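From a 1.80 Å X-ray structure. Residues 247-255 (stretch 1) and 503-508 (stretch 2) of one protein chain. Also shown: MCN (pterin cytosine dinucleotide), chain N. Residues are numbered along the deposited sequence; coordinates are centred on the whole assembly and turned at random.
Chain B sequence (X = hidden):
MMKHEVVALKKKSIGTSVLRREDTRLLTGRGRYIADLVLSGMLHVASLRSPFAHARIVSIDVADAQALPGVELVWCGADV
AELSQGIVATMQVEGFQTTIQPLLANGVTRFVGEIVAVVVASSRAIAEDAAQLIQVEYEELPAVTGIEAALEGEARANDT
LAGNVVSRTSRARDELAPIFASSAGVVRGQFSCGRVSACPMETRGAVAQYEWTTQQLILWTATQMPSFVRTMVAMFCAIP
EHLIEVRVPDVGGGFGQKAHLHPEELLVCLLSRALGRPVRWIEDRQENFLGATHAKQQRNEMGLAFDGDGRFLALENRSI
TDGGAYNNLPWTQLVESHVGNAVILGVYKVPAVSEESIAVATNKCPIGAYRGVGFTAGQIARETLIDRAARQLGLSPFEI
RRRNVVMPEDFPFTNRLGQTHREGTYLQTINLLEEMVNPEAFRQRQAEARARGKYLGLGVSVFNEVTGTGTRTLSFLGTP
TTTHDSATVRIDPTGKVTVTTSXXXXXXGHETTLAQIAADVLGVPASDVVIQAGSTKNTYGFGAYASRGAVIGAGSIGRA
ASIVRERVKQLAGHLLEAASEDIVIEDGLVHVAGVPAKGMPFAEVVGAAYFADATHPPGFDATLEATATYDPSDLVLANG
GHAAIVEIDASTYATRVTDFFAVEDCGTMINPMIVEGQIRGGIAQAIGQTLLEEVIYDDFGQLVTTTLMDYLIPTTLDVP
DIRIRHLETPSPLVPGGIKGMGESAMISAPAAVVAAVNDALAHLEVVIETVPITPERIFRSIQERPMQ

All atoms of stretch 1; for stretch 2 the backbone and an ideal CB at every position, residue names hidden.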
# COMPACT_ATOMS: atom_id res chain seq x y z
N ARG B 247 5.89 -7.44 -5.28
CA ARG B 247 6.36 -6.74 -4.08
C ARG B 247 6.89 -7.76 -3.10
O ARG B 247 6.35 -8.86 -2.98
CB ARG B 247 5.23 -5.94 -3.44
CG ARG B 247 4.78 -4.75 -4.27
CD ARG B 247 3.67 -3.96 -3.60
NE ARG B 247 3.19 -2.91 -4.50
CZ ARG B 247 2.12 -2.16 -4.30
NH1 ARG B 247 1.78 -1.24 -5.19
NH2 ARG B 247 1.39 -2.32 -3.20
N VAL B 248 7.97 -7.42 -2.40
CA VAL B 248 8.56 -8.33 -1.44
C VAL B 248 8.55 -7.68 -0.06
O VAL B 248 9.17 -6.64 0.14
CB VAL B 248 10.02 -8.67 -1.80
CG1 VAL B 248 10.54 -9.77 -0.88
CG2 VAL B 248 10.10 -9.11 -3.26
N PRO B 249 7.82 -8.27 0.89
CA PRO B 249 7.79 -7.69 2.24
C PRO B 249 9.03 -8.19 2.96
O PRO B 249 9.95 -8.70 2.33
CB PRO B 249 6.50 -8.26 2.81
CG PRO B 249 6.44 -9.63 2.20
CD PRO B 249 6.88 -9.39 0.76
N ASP B 250 9.08 -8.03 4.28
CA ASP B 250 10.21 -8.57 5.02
C ASP B 250 10.04 -10.08 4.88
O ASP B 250 8.91 -10.57 4.91
CB ASP B 250 10.15 -8.16 6.49
CG ASP B 250 10.45 -6.68 6.70
OD1 ASP B 250 11.40 -6.19 6.06
OD2 ASP B 250 9.75 -6.02 7.51
N VAL B 251 11.14 -10.80 4.71
CA VAL B 251 11.09 -12.26 4.56
C VAL B 251 11.78 -12.97 5.72
O VAL B 251 12.94 -12.66 6.05
CB VAL B 251 11.75 -12.69 3.22
CG1 VAL B 251 11.77 -14.19 3.10
CG2 VAL B 251 10.99 -12.08 2.06
N GLY B 252 11.07 -13.92 6.34
CA GLY B 252 11.61 -14.65 7.47
C GLY B 252 12.53 -15.81 7.13
O GLY B 252 12.28 -16.95 7.53
N GLY B 253 13.60 -15.52 6.41
CA GLY B 253 14.54 -16.56 6.03
C GLY B 253 14.18 -17.15 4.68
O GLY B 253 13.01 -17.36 4.38
N GLY B 254 15.20 -17.40 3.86
CA GLY B 254 15.00 -17.98 2.54
C GLY B 254 15.94 -19.15 2.33
O GLY B 254 15.50 -20.28 2.10
N PHE B 255 17.24 -18.88 2.40
CA PHE B 255 18.26 -19.91 2.26
C PHE B 255 18.20 -20.69 0.95
O PHE B 255 18.67 -21.82 0.88
CB PHE B 255 18.17 -20.88 3.44
CG PHE B 255 18.05 -20.19 4.78
CD1 PHE B 255 19.11 -19.45 5.28
CD2 PHE B 255 16.86 -20.24 5.50
CE1 PHE B 255 19.00 -18.76 6.50
CE2 PHE B 255 16.73 -19.56 6.72
CZ PHE B 255 17.80 -18.82 7.21
N UNK B 503 17.71 -6.42 -5.65
CA UNK B 503 18.09 -7.43 -4.66
C UNK B 503 16.98 -7.51 -3.61
O UNK B 503 16.46 -6.48 -3.17
CB UNK B 503 19.44 -7.10 -4.01
N UNK B 504 16.62 -8.72 -3.21
CA UNK B 504 15.59 -8.91 -2.20
C UNK B 504 16.25 -9.55 -0.98
O UNK B 504 17.01 -10.50 -1.10
CB UNK B 504 14.44 -9.77 -2.73
N UNK B 505 15.96 -9.01 0.20
CA UNK B 505 16.55 -9.51 1.43
C UNK B 505 15.67 -10.51 2.18
O UNK B 505 14.45 -10.41 2.16
CB UNK B 505 16.87 -8.33 2.35
N UNK B 506 16.31 -11.48 2.83
CA UNK B 506 15.60 -12.46 3.63
C UNK B 506 16.34 -12.59 4.96
O UNK B 506 16.41 -13.67 5.56
CB UNK B 506 15.50 -13.81 2.91
N UNK B 507 16.92 -11.47 5.40
CA UNK B 507 17.64 -11.43 6.65
C UNK B 507 19.14 -11.19 6.58
O UNK B 507 19.78 -11.00 7.62
CB UNK B 507 17.40 -12.75 7.38
N UNK B 508 19.72 -11.16 5.38
CA UNK B 508 21.17 -10.97 5.28
C UNK B 508 21.70 -9.54 5.37
O UNK B 508 22.87 -9.30 5.08
CB UNK B 508 21.64 -11.56 3.95
N1 MCN N . 28.58 -9.21 3.37
C2 MCN N . 29.47 -8.17 3.80
N3 MCN N . 30.69 -8.19 3.13
C4 MCN N . 31.09 -9.09 2.15
C5 MCN N . 30.14 -10.14 1.77
C6 MCN N . 28.91 -10.20 2.36
O2 MCN N . 29.15 -7.39 4.67
N4 MCN N . 32.28 -9.01 1.59
C1' MCN N . 27.17 -9.20 4.07
C2D MCN N . 26.07 -8.48 3.16
O2' MCN N . 25.10 -7.78 4.01
C3' MCN N . 25.49 -9.62 2.35
C4D MCN N . 25.47 -10.80 3.29
O4D MCN N . 26.60 -10.52 4.27
O3' MCN N . 24.14 -9.27 1.89
C5' MCN N . 25.50 -12.20 2.63
O5' MCN N . 26.58 -12.18 1.73
PA MCN N . 26.48 -12.50 0.19
O1A MCN N . 26.70 -11.19 -0.52
O2A MCN N . 27.42 -13.67 -0.00
O3A MCN N . 25.07 -13.15 -0.27
PB MCN N . 23.62 -12.50 -0.49
O1B MCN N . 23.27 -12.69 -1.93
O2B MCN N . 23.56 -11.11 0.07
O3B MCN N . 22.67 -13.40 0.44
C10 MCN N . 22.19 -14.64 -0.02
C9' MCN N . 22.97 -15.68 0.72
C8' MCN N . 22.36 -17.02 0.27
S8' MCN N . 22.52 -17.39 -1.47
C7' MCN N . 21.76 -17.92 1.06
S7' MCN N . 21.04 -19.46 0.51
C6' MCN N . 21.60 -17.57 2.58
C7 MCN N . 22.68 -16.62 3.02
O9' MCN N . 22.72 -15.47 2.19
N5' MCN N . 20.15 -17.14 2.74
C4A MCN N . 20.04 -16.43 4.00
N8' MCN N . 22.43 -16.16 4.43
C4B MCN N . 21.07 -16.00 4.85
N1' MCN N . 20.92 -15.32 6.08
C2' MCN N . 19.63 -15.08 6.44
N2' MCN N . 19.43 -14.44 7.61
N3' MCN N . 18.55 -15.43 5.66
C4' MCN N . 18.63 -16.12 4.39
O4' MCN N . 17.64 -16.39 3.77

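Position 503 lies out of reach of stretch 1. Nothing of stretch 1 comes within 5.5 Å of its ideal CB, so the visible atoms set no preference. The deposited residue is Leu 503, which makes no contact with stretch 1.

Position 504 points its CA-to-CB bond toward stretch 1. The ideal CB stands 4.3 Å from Val 248 CG1. The neighbour is a methyl group and offers no polar partner. A small or medium apolar side chain would suit. The residue is Ala 504. Its CB lies 4.4 Å from Val 248 CG1, a loose apolar contact.

Position 505 points sideways, and no atom of stretch 1 is near its ideal CB. Many side chains are compatible with this. Its carbonyl O is 3.7 Å from Val 251 CB. The residue is Ser 505. A water links the stretches beside it, donating to Pro 249 O (2.6 Å from the water O) and to Ser 505 O (3.0 Å from the water O). Its hydroxyl turns back toward position 508.

At position 506 the CA-to-CB bond runs sideways, yet the ideal CB is 3.7 Å from Gly 254 N and 3.8 Å from Val 251 CG1. An ideal CB on Gly 254 would point toward this stretch, so the glycine leaves space here. MCN O4' is close by and already receives Gly 254 N at 2.6 Å and Phe 255 N at 2.9 Å. A small side chain is favoured; alanine, serine or cysteine could fit, and a hydroxyl could also reach O4'. The residue is Ser 506, chi1 p, the residue of stretch 2 most covered by stretch 1. Its OG hydrogen-bonds MCN O4' at 2.6 Å; either could be the donor. Its CB packs 3.8 Å from Val 251 CG1, and its carbonyl O receives a CA-H...O contact from Gly 253 CA at 3.5 Å.

Position 507 has phi/psi of 114/-7. A CB would be jammed against the preceding carbonyl O and would sit 2.6 Å from MCN N2'. Glycine is called for, and the residue is Gly 507.

Position 508 points sideways, with no stretch 1 atom near its ideal CB. The pyrophosphate of MCN lies within range of a long polar side chain; glutamine, lysine or arginine would be plausible. The residue is Gln 508. Its NE2 donates to MCN O3B at 3.0 Å, while its OE1 accepts Ser 506 N at 2.6 Å. The side chain therefore ties the ligand to the loop backbone.

Stretch 2 503-508: LASSGQ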
# COMPACT_ATOMS: atom_id res chain seq x y z
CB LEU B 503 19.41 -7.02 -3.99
CG LEU B 503 20.75 -7.61 -4.44
CD1 LEU B 503 20.69 -8.09 -5.87
CD2 LEU B 503 21.84 -6.56 -4.26
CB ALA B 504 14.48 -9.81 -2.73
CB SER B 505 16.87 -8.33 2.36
OG SER B 505 17.45 -8.77 3.58
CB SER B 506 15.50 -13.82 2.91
OG SER B 506 16.75 -14.28 2.44
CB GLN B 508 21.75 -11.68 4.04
CG GLN B 508 21.27 -11.19 2.69
CD GLN B 508 19.94 -11.79 2.29
OE1 GLN B 508 18.93 -11.55 2.94
NE2 GLN B 508 19.94 -12.58 1.22
O HOH W 1 12.50 -8.15 2.16
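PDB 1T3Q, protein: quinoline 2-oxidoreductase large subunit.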